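Local structure of KmHsv2 (3VU4) at residues A[103-108]-A[114-119]; A[296-301]-A[330-335]. The protein probably binds phosphoinositides at membranes, as a beta-propeller of the PROPPIN family related to the autophagy protein Atg18. All blocks are in the same frame, centred on the assembly; numbering follows the deposited sequence.

Contact 1. Residues A[103-108]-A[114-119]; sequences VKDLFL and VVSYGD. With SO4 (sulfate ion), chain C.
The hydroxyl of S116 is held twice by D105, across the strand pair. D105 N donates to S116 OG over 2.9 Å, and S116 OG in turn donates to D105 OD2 over 3.0 Å, meeting the carboxylate on its anti side and 23° out of its plane. With chi1 at 75°, OG sits between the backbone N and the carbonyl carbon of S116, which turns it across to D105. This side-chain bond takes up a backbone N-H that the main chain of S116 leaves unused, because S116 O accepts from K104 N (2.7 Å) while S116 N donates to D105 O. Two residues, K104 and D105, thus stand opposite one, the mark of a beta bulge.

The K104 side chain, extended beyond CG, leaves the bulge and runs past Y117 CA to the turn, where its NZ donates to G118 O at 2.6 Å. The same ammonium group also meets O1 of a sulfate ion, probably from the crystallisation liquor, at 3.1 Å, and O2 only weakly. Further along, F107 and V114 form a hydrogen-bonded antiparallel pair; V114 CB lies at the edge of the F107 ring, near its plane. L106 and V115 make the adjoining non-hydrogen-bonded pair on the other face of the sheet, their side chains alongside each other with L106 CD1 3.5 Å from V115 CG2. The side chains of V103 and V115 cross at about a right angle, touching through their CG1 methyls.

V103 and L106 pack on V83 of strand 82-87, whereas F107 and V114 meet F145 of strand 142-146. The arrangement is a bulged beta hairpin forming the first two strands of a propeller blade, with a neighbouring blade on each face.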
ATOM      1  N   VAL A 103      10.496   3.536 -15.843  1.00 49.36           N
ATOM      2  CA  VAL A 103       9.321   3.721 -15.011  1.00 48.70           C
ATOM      3  C   VAL A 103       9.551   3.230 -13.581  1.00 49.00           C
ATOM      4  O   VAL A 103       9.992   2.097 -13.370  1.00 48.10           O
ATOM      5  CB  VAL A 103       8.107   2.976 -15.592  1.00 48.84           C
ATOM      6  CG1 VAL A 103       6.902   3.150 -14.680  1.00 49.70           C
ATOM      7  CG2 VAL A 103       7.799   3.501 -16.979  1.00 49.30           C
ATOM      8  N   LYS A 104       9.249   4.100 -12.612  1.00 48.43           N
ATOM      9  CA  LYS A 104       9.378   3.796 -11.183  1.00 46.42           C
ATOM     10  C   LYS A 104       7.994   3.447 -10.633  1.00 46.01           C
ATOM     11  O   LYS A 104       7.603   2.279 -10.586  1.00 46.26           O
ATOM     12  CB  LYS A 104       9.922   5.003 -10.409  1.00 46.13           C
ATOM     13  CG  LYS A 104      11.361   5.388 -10.703  1.00 45.77           C
ATOM     14  CD  LYS A 104      11.756   6.563  -9.816  1.00 49.05           C
ATOM     15  CE  LYS A 104      13.194   7.013 -10.036  1.00 50.86           C
ATOM     16  NZ  LYS A 104      13.543   8.159  -9.133  1.00 53.10           N
ATOM     17  N   ASP A 105       7.245   4.466 -10.225  1.00 45.84           N
ATOM     18  CA  ASP A 105       5.903   4.251  -9.697  1.00 44.79           C
ATOM     19  C   ASP A 105       4.888   4.216 -10.839  1.00 44.09           C
ATOM     20  O   ASP A 105       5.093   4.837 -11.882  1.00 42.88           O
ATOM     21  CB  ASP A 105       5.550   5.364  -8.714  1.00 46.34           C
ATOM     22  CG  ASP A 105       6.491   5.408  -7.526  1.00 48.85           C
ATOM     23  OD1 ASP A 105       6.466   4.449  -6.712  1.00 48.68           O
ATOM     24  OD2 ASP A 105       7.255   6.396  -7.413  1.00 47.40           O
ATOM     25  N   LEU A 106       3.795   3.487 -10.633  1.00 43.17           N
ATOM     26  CA  LEU A 106       2.746   3.357 -11.637  1.00 41.60           C
ATOM     27  C   LEU A 106       1.389   3.127 -10.973  1.00 42.78           C
ATOM     28  O   LEU A 106       1.202   2.139 -10.258  1.00 42.08           O
ATOM     29  CB  LEU A 106       3.064   2.192 -12.572  1.00 40.59           C
ATOM     30  CG  LEU A 106       2.062   1.947 -13.702  1.00 41.05           C
ATOM     31  CD1 LEU A 106       1.937   3.208 -14.534  1.00 40.64           C
ATOM     32  CD2 LEU A 106       2.513   0.781 -14.563  1.00 38.11           C
ATOM     33  N   PHE A 107       0.446   4.038 -11.221  1.00 43.54           N
ATOM     34  CA  PHE A 107      -0.898   3.951 -10.644  1.00 43.32           C
ATOM     35  C   PHE A 107      -1.987   4.048 -11.712  1.00 44.83           C
ATOM     36  O   PHE A 107      -1.816   4.710 -12.733  1.00 44.92           O
ATOM     37  CB  PHE A 107      -1.088   5.070  -9.625  1.00 42.33           C
ATOM     38  CG  PHE A 107      -0.106   5.034  -8.496  1.00 42.14           C
ATOM     39  CD1 PHE A 107      -0.255   4.128  -7.454  1.00 41.97           C
ATOM     40  CD2 PHE A 107       0.965   5.916  -8.465  1.00 43.92           C
ATOM     41  CE1 PHE A 107       0.650   4.101  -6.389  1.00 41.18           C
ATOM     42  CE2 PHE A 107       1.880   5.897  -7.401  1.00 44.44           C
ATOM     43  CZ  PHE A 107       1.717   4.987  -6.363  1.00 41.97           C
ATOM     44  N   LEU A 108      -3.119   3.400 -11.460  1.00 47.70           N
ATOM     45  CA  LEU A 108      -4.230   3.395 -12.404  1.00 49.91           C
ATOM     46  C   LEU A 108      -5.587   3.692 -11.762  1.00 52.44           C
ATOM     47  O   LEU A 108      -5.866   3.270 -10.639  1.00 52.28           O
ATOM     48  CB  LEU A 108      -4.318   2.030 -13.093  1.00 49.18           C
ATOM     49  CG  LEU A 108      -3.089   1.493 -13.826  1.00 49.13           C
ATOM     50  CD1 LEU A 108      -3.267   0.007 -14.089  1.00 47.89           C
ATOM     51  CD2 LEU A 108      -2.891   2.253 -15.121  1.00 49.07           C
ATOM     52  N   VAL A 114      -1.089   7.321 -13.588  1.00 46.30           N
ATOM     53  CA  VAL A 114       0.010   8.072 -12.987  1.00 45.23           C
ATOM     54  C   VAL A 114       1.302   7.287 -13.206  1.00 45.03           C
ATOM     55  O   VAL A 114       1.354   6.088 -12.924  1.00 45.92           O
ATOM     56  CB  VAL A 114      -0.239   8.297 -11.468  1.00 44.68           C
ATOM     57  CG1 VAL A 114       0.858   9.155 -10.878  1.00 40.94           C
ATOM     58  CG2 VAL A 114      -1.601   8.956 -11.255  1.00 42.45           C
ATOM     59  N   VAL A 115       2.333   7.965 -13.715  1.00 43.43           N
ATOM     60  CA  VAL A 115       3.628   7.334 -14.007  1.00 43.98           C
ATOM     61  C   VAL A 115       4.826   8.199 -13.582  1.00 44.41           C
ATOM     62  O   VAL A 115       4.933   9.355 -13.998  1.00 46.14           O
ATOM     63  CB  VAL A 115       3.783   7.059 -15.535  1.00 42.85           C
ATOM     64  CG1 VAL A 115       5.100   6.347 -15.810  1.00 40.33           C
ATOM     65  CG2 VAL A 115       2.609   6.242 -16.049  1.00 42.85           C
ATOM     66  N   SER A 116       5.727   7.654 -12.772  1.00 42.39           N
ATOM     67  CA  SER A 116       6.892   8.424 -12.358  1.00 43.15           C
ATOM     68  C   SER A 116       8.152   7.775 -12.894  1.00 44.46           C
ATOM     69  O   SER A 116       8.225   6.559 -13.060  1.00 44.85           O
ATOM     70  CB  SER A 116       6.981   8.547 -10.830  1.00 43.83           C
ATOM     71  OG  SER A 116       7.407   7.340 -10.224  1.00 46.98           O
ATOM     72  N   TYR A 117       9.145   8.606 -13.169  1.00 45.13           N
ATOM     73  CA  TYR A 117      10.412   8.150 -13.700  1.00 47.35           C
ATOM     74  C   TYR A 117      11.384   9.255 -13.389  1.00 47.83           C
ATOM     75  O   TYR A 117      11.031  10.427 -13.475  1.00 49.64           O
ATOM     76  CB  TYR A 117      10.315   7.956 -15.215  1.00 48.67           C
ATOM     77  CG  TYR A 117       9.612   9.091 -15.926  1.00 49.30           C
ATOM     78  CD1 TYR A 117       8.218   9.211 -15.886  1.00 48.64           C
ATOM     79  CD2 TYR A 117      10.337  10.054 -16.624  1.00 49.75           C
ATOM     80  CE1 TYR A 117       7.563  10.264 -16.526  1.00 49.22           C
ATOM     81  CE2 TYR A 117       9.693  11.116 -17.269  1.00 51.47           C
ATOM     82  CZ  TYR A 117       8.307  11.215 -17.214  1.00 50.56           C
ATOM     83  OH  TYR A 117       7.672  12.268 -17.830  1.00 48.09           O
ATOM     84  N   GLY A 118      12.609   8.899 -13.039  1.00 48.48           N
ATOM     85  CA  GLY A 118      13.566   9.932 -12.701  1.00 49.59           C
ATOM     86  C   GLY A 118      12.950  10.728 -11.570  1.00 49.64           C
ATOM     87  O   GLY A 118      12.539  10.149 -10.558  1.00 49.29           O
ATOM     88  N   ASP A 119      12.858  12.042 -11.735  1.00 49.70           N
ATOM     89  CA  ASP A 119      12.265  12.870 -10.695  1.00 50.58           C
ATOM     90  C   ASP A 119      11.041  13.605 -11.219  1.00 49.44           C
ATOM     91  O   ASP A 119      10.779  14.753 -10.857  1.00 49.37           O
ATOM     92  CB  ASP A 119      13.295  13.858 -10.139  1.00 52.66           C
ATOM     93  CG  ASP A 119      13.791  14.829 -11.176  1.00 56.03           C
ATOM     94  OD1 ASP A 119      13.424  14.678 -12.364  1.00 57.30           O
ATOM     95  OD2 ASP A 119      14.556  15.744 -10.797  1.00 58.42           O
TER
HETATM   96  S   SO4 C 401      17.166   7.909 -10.246  1.00 80.53           S
HETATM   97  O1  SO4 C 401      16.153   8.879 -10.709  1.00 80.90           O
HETATM   98  O2  SO4 C 401      16.849   7.498  -8.867  1.00 79.35           O
HETATM   99  O3  SO4 C 401      17.143   6.722 -11.117  1.00 79.95           O
HETATM  100  O4  SO4 C 401      18.501   8.537 -10.292  1.00 79.46           O

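Contact 2. Residues A[296-301]-A[330-335]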
ATOM      1  N   CYS A 296      -0.089  -4.249  19.319  1.00 44.70           N
ATOM      2  CA  CYS A 296       0.439  -5.598  19.414  1.00 45.85           C
ATOM      3  C   CYS A 296       1.590  -5.768  18.442  1.00 46.01           C
ATOM      4  O   CYS A 296       1.619  -5.136  17.390  1.00 46.10           O
ATOM      5  CB  CYS A 296      -0.665  -6.615  19.110  1.00 47.11           C
ATOM      6  SG  CYS A 296      -1.626  -6.261  17.617  1.00 51.94           S
ATOM      7  N   ASN A 297       2.537  -6.629  18.807  1.00 46.86           N
ATOM      8  CA  ASN A 297       3.711  -6.890  17.987  1.00 46.85           C
ATOM      9  C   ASN A 297       3.838  -8.380  17.741  1.00 46.23           C
ATOM     10  O   ASN A 297       4.173  -9.144  18.644  1.00 48.92           O
ATOM     11  CB  ASN A 297       4.957  -6.372  18.697  1.00 49.19           C
ATOM     12  CG  ASN A 297       4.796  -4.935  19.168  1.00 54.20           C
ATOM     13  OD1 ASN A 297       4.463  -4.045  18.380  1.00 55.55           O
ATOM     14  ND2 ASN A 297       5.030  -4.700  20.458  1.00 54.83           N
ATOM     15  N   PHE A 298       3.588  -8.787  16.507  1.00 43.53           N
ATOM     16  CA  PHE A 298       3.643 -10.190  16.139  1.00 41.09           C
ATOM     17  C   PHE A 298       4.887 -10.508  15.310  1.00 40.06           C
ATOM     18  O   PHE A 298       5.181  -9.833  14.333  1.00 38.72           O
ATOM     19  CB  PHE A 298       2.386 -10.521  15.343  1.00 40.23           C
ATOM     20  CG  PHE A 298       2.239 -11.967  15.001  1.00 39.62           C
ATOM     21  CD1 PHE A 298       1.577 -12.834  15.862  1.00 37.38           C
ATOM     22  CD2 PHE A 298       2.712 -12.455  13.784  1.00 37.76           C
ATOM     23  CE1 PHE A 298       1.384 -14.159  15.510  1.00 38.17           C
ATOM     24  CE2 PHE A 298       2.524 -13.785  13.423  1.00 34.90           C
ATOM     25  CZ  PHE A 298       1.861 -14.637  14.279  1.00 36.57           C
ATOM     26  N   LYS A 299       5.617 -11.542  15.703  1.00 41.30           N
ATOM     27  CA  LYS A 299       6.812 -11.937  14.967  1.00 42.64           C
ATOM     28  C   LYS A 299       6.458 -12.930  13.866  1.00 40.52           C
ATOM     29  O   LYS A 299       5.949 -14.021  14.121  1.00 36.89           O
ATOM     30  CB  LYS A 299       7.859 -12.524  15.919  1.00 46.59           C
ATOM     31  CG  LYS A 299       8.355 -11.496  16.939  1.00 53.60           C
ATOM     32  CD  LYS A 299       9.547 -11.989  17.749  1.00 58.26           C
ATOM     33  CE  LYS A 299      10.046 -10.902  18.702  1.00 60.88           C
ATOM     34  NZ  LYS A 299      11.219 -11.340  19.525  1.00 62.76           N
ATOM     35  N   LEU A 300       6.718 -12.517  12.632  1.00 39.50           N
ATOM     36  CA  LEU A 300       6.413 -13.331  11.468  1.00 39.62           C
ATOM     37  C   LEU A 300       7.410 -14.468  11.289  1.00 40.24           C
ATOM     38  O   LEU A 300       8.583 -14.356  11.655  1.00 40.31           O
ATOM     39  CB  LEU A 300       6.371 -12.443  10.223  1.00 37.18           C
ATOM     40  CG  LEU A 300       5.289 -11.358  10.318  1.00 37.11           C
ATOM     41  CD1 LEU A 300       5.556 -10.234   9.315  1.00 33.20           C
ATOM     42  CD2 LEU A 300       3.911 -12.005  10.114  1.00 32.83           C
ATOM     43  N   SER A 301       6.915 -15.569  10.738  1.00 40.94           N
ATOM     44  CA  SER A 301       7.709 -16.760  10.492  1.00 42.37           C
ATOM     45  C   SER A 301       8.163 -16.812   9.041  1.00 43.03           C
ATOM     46  O   SER A 301       7.357 -17.040   8.146  1.00 43.76           O
ATOM     47  CB  SER A 301       6.875 -18.003  10.811  1.00 42.06           C
ATOM     48  OG  SER A 301       7.467 -19.174  10.276  1.00 43.24           O
ATOM     49  N   GLU A 330      -0.385 -15.361   3.626  1.00 37.88           N
ATOM     50  CA  GLU A 330      -0.864 -15.645   4.970  1.00 37.92           C
ATOM     51  C   GLU A 330      -1.943 -14.665   5.413  1.00 37.40           C
ATOM     52  O   GLU A 330      -1.816 -13.460   5.215  1.00 38.76           O
ATOM     53  CB  GLU A 330       0.324 -15.607   5.932  1.00 37.93           C
ATOM     54  CG  GLU A 330       1.137 -16.885   5.911  1.00 38.98           C
ATOM     55  CD  GLU A 330       2.617 -16.649   6.030  1.00 38.32           C
ATOM     56  OE1 GLU A 330       3.014 -15.658   6.667  1.00 38.50           O
ATOM     57  OE2 GLU A 330       3.387 -17.473   5.496  1.00 41.13           O
ATOM     58  N   THR A 331      -3.002 -15.190   6.015  1.00 37.26           N
ATOM     59  CA  THR A 331      -4.109 -14.372   6.484  1.00 36.45           C
ATOM     60  C   THR A 331      -4.055 -14.252   8.001  1.00 38.37           C
ATOM     61  O   THR A 331      -4.067 -15.260   8.711  1.00 39.11           O
ATOM     62  CB  THR A 331      -5.443 -14.997   6.058  1.00 36.55           C
ATOM     63  OG1 THR A 331      -5.485 -15.069   4.630  1.00 36.52           O
ATOM     64  CG2 THR A 331      -6.615 -14.171   6.550  1.00 33.98           C
ATOM     65  N   PHE A 332      -3.985 -13.021   8.500  1.00 38.50           N
ATOM     66  CA  PHE A 332      -3.915 -12.792   9.940  1.00 39.63           C
ATOM     67  C   PHE A 332      -5.162 -12.102  10.483  1.00 40.91           C
ATOM     68  O   PHE A 332      -5.854 -11.378   9.770  1.00 41.83           O
ATOM     69  CB  PHE A 332      -2.677 -11.954  10.291  1.00 37.34           C
ATOM     70  CG  PHE A 332      -1.372 -12.582   9.870  1.00 36.92           C
ATOM     71  CD1 PHE A 332      -0.940 -12.512   8.544  1.00 36.67           C
ATOM     72  CD2 PHE A 332      -0.582 -13.262  10.795  1.00 35.44           C
ATOM     73  CE1 PHE A 332       0.266 -13.111   8.143  1.00 35.85           C
ATOM     74  CE2 PHE A 332       0.624 -13.866  10.407  1.00 37.44           C
ATOM     75  CZ  PHE A 332       1.049 -13.789   9.074  1.00 34.48           C
ATOM     76  N   LYS A 333      -5.438 -12.324  11.759  1.00 42.91           N
ATOM     77  CA  LYS A 333      -6.598 -11.727  12.405  1.00 45.13           C
ATOM     78  C   LYS A 333      -6.123 -10.951  13.636  1.00 45.58           C
ATOM     79  O   LYS A 333      -5.284 -11.435  14.406  1.00 45.06           O
ATOM     80  CB  LYS A 333      -7.570 -12.834  12.820  1.00 48.98           C
ATOM     81  CG  LYS A 333      -9.035 -12.627  12.435  1.00 54.23           C
ATOM     82  CD  LYS A 333      -9.768 -11.727  13.409  1.00 58.07           C
ATOM     83  CE  LYS A 333     -11.266 -12.051  13.446  1.00 60.99           C
ATOM     84  NZ  LYS A 333     -11.982 -11.783  12.163  1.00 62.07           N
ATOM     85  N   VAL A 334      -6.634  -9.736  13.799  1.00 46.07           N
ATOM     86  CA  VAL A 334      -6.286  -8.906  14.948  1.00 45.85           C
ATOM     87  C   VAL A 334      -7.490  -9.000  15.879  1.00 46.35           C
ATOM     88  O   VAL A 334      -8.608  -8.658  15.499  1.00 48.06           O
ATOM     89  CB  VAL A 334      -6.040  -7.442  14.533  1.00 44.97           C
ATOM     90  CG1 VAL A 334      -5.617  -6.629  15.735  1.00 43.79           C
ATOM     91  CG2 VAL A 334      -4.968  -7.381  13.462  1.00 43.70           C
ATOM     92  N   VAL A 335      -7.256  -9.470  17.096  1.00 46.83           N
ATOM     93  CA  VAL A 335      -8.332  -9.666  18.054  1.00 48.27           C
ATOM     94  C   VAL A 335      -8.029  -9.154  19.455  1.00 48.76           C
ATOM     95  O   VAL A 335      -6.902  -9.280  19.941  1.00 47.88           O
ATOM     96  CB  VAL A 335      -8.649 -11.169  18.163  1.00 49.49           C
ATOM     97  CG1 VAL A 335      -9.797 -11.404  19.133  1.00 50.44           C
ATOM     98  CG2 VAL A 335      -8.956 -11.727  16.783  1.00 50.39           C
TER
HETATM   99  O   HOH W   1       5.939 -17.225   5.108  1.00 42.54           O
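The rings of F298 and F332 form an offset edge-to-face pair, with the edge of F332 directed at the face of F298. Their planes stand at 72° and their centroids lie 5.6 Å apart. The offset brings one corner of each ring together, F298 CE2 approaching F332 CE2 to 3.6 Å. With CG anti to the backbone nitrogen (chi1 -175°), the F298 ring is carried out toward strand 328-337, where its side chain crosses that of F332 at about a right angle. L300, two residues further on, adds a methyl group to the same cluster: its CD2 lies in the plane of the F298 ring at the edge and also reaches F332 CZ, at 3.5 Å. F332 is therefore met by both F298 and L300, and its ring is the hub of the contact.

Toward the start of strand 296-299 the packing thins to a single apolar touch, C296 SG against V334 CG1 at 4.4 Å. At the other end a water donates to E330 OE2 over 2.6 Å and only weakly to S301 O, a tenuous bridge. The carboxylate of E330 is fixed further by a salt bridge to R350 and a hydrogen bond to W323, which would be expected to favour its charged form.

No direct hydrogen bond joins the two segments, so apolar side chains carry the contact between separate sheets. Strand 296-299 is an outermost strand of one four-stranded blade and lies over the next blade. There, F332 of strand 328-337 rests against V321, I345 of strand 342-352 meets C296 and F298, and W323 of strand 318-323 meets L300.

How the contacts relate
Contact 1 and contact 2 lie on opposite sides of the propeller's centre, their own centres 32 Å apart and their nearest atoms about 21 Å apart. They share no strand or sheet. Along the chain, 103-108 and 114-119 come first, as neighbouring strands inside the third four-stranded blade; 296-301 and 330-335 follow, linking the sixth blade to the seventh. The two contacts thus represent the two levels on which a seven-bladed propeller is built: backbone hydrogen bonding between successive strands within a blade, and side-chain packing, chiefly apolar, from the sheet of one blade to the next around the ring.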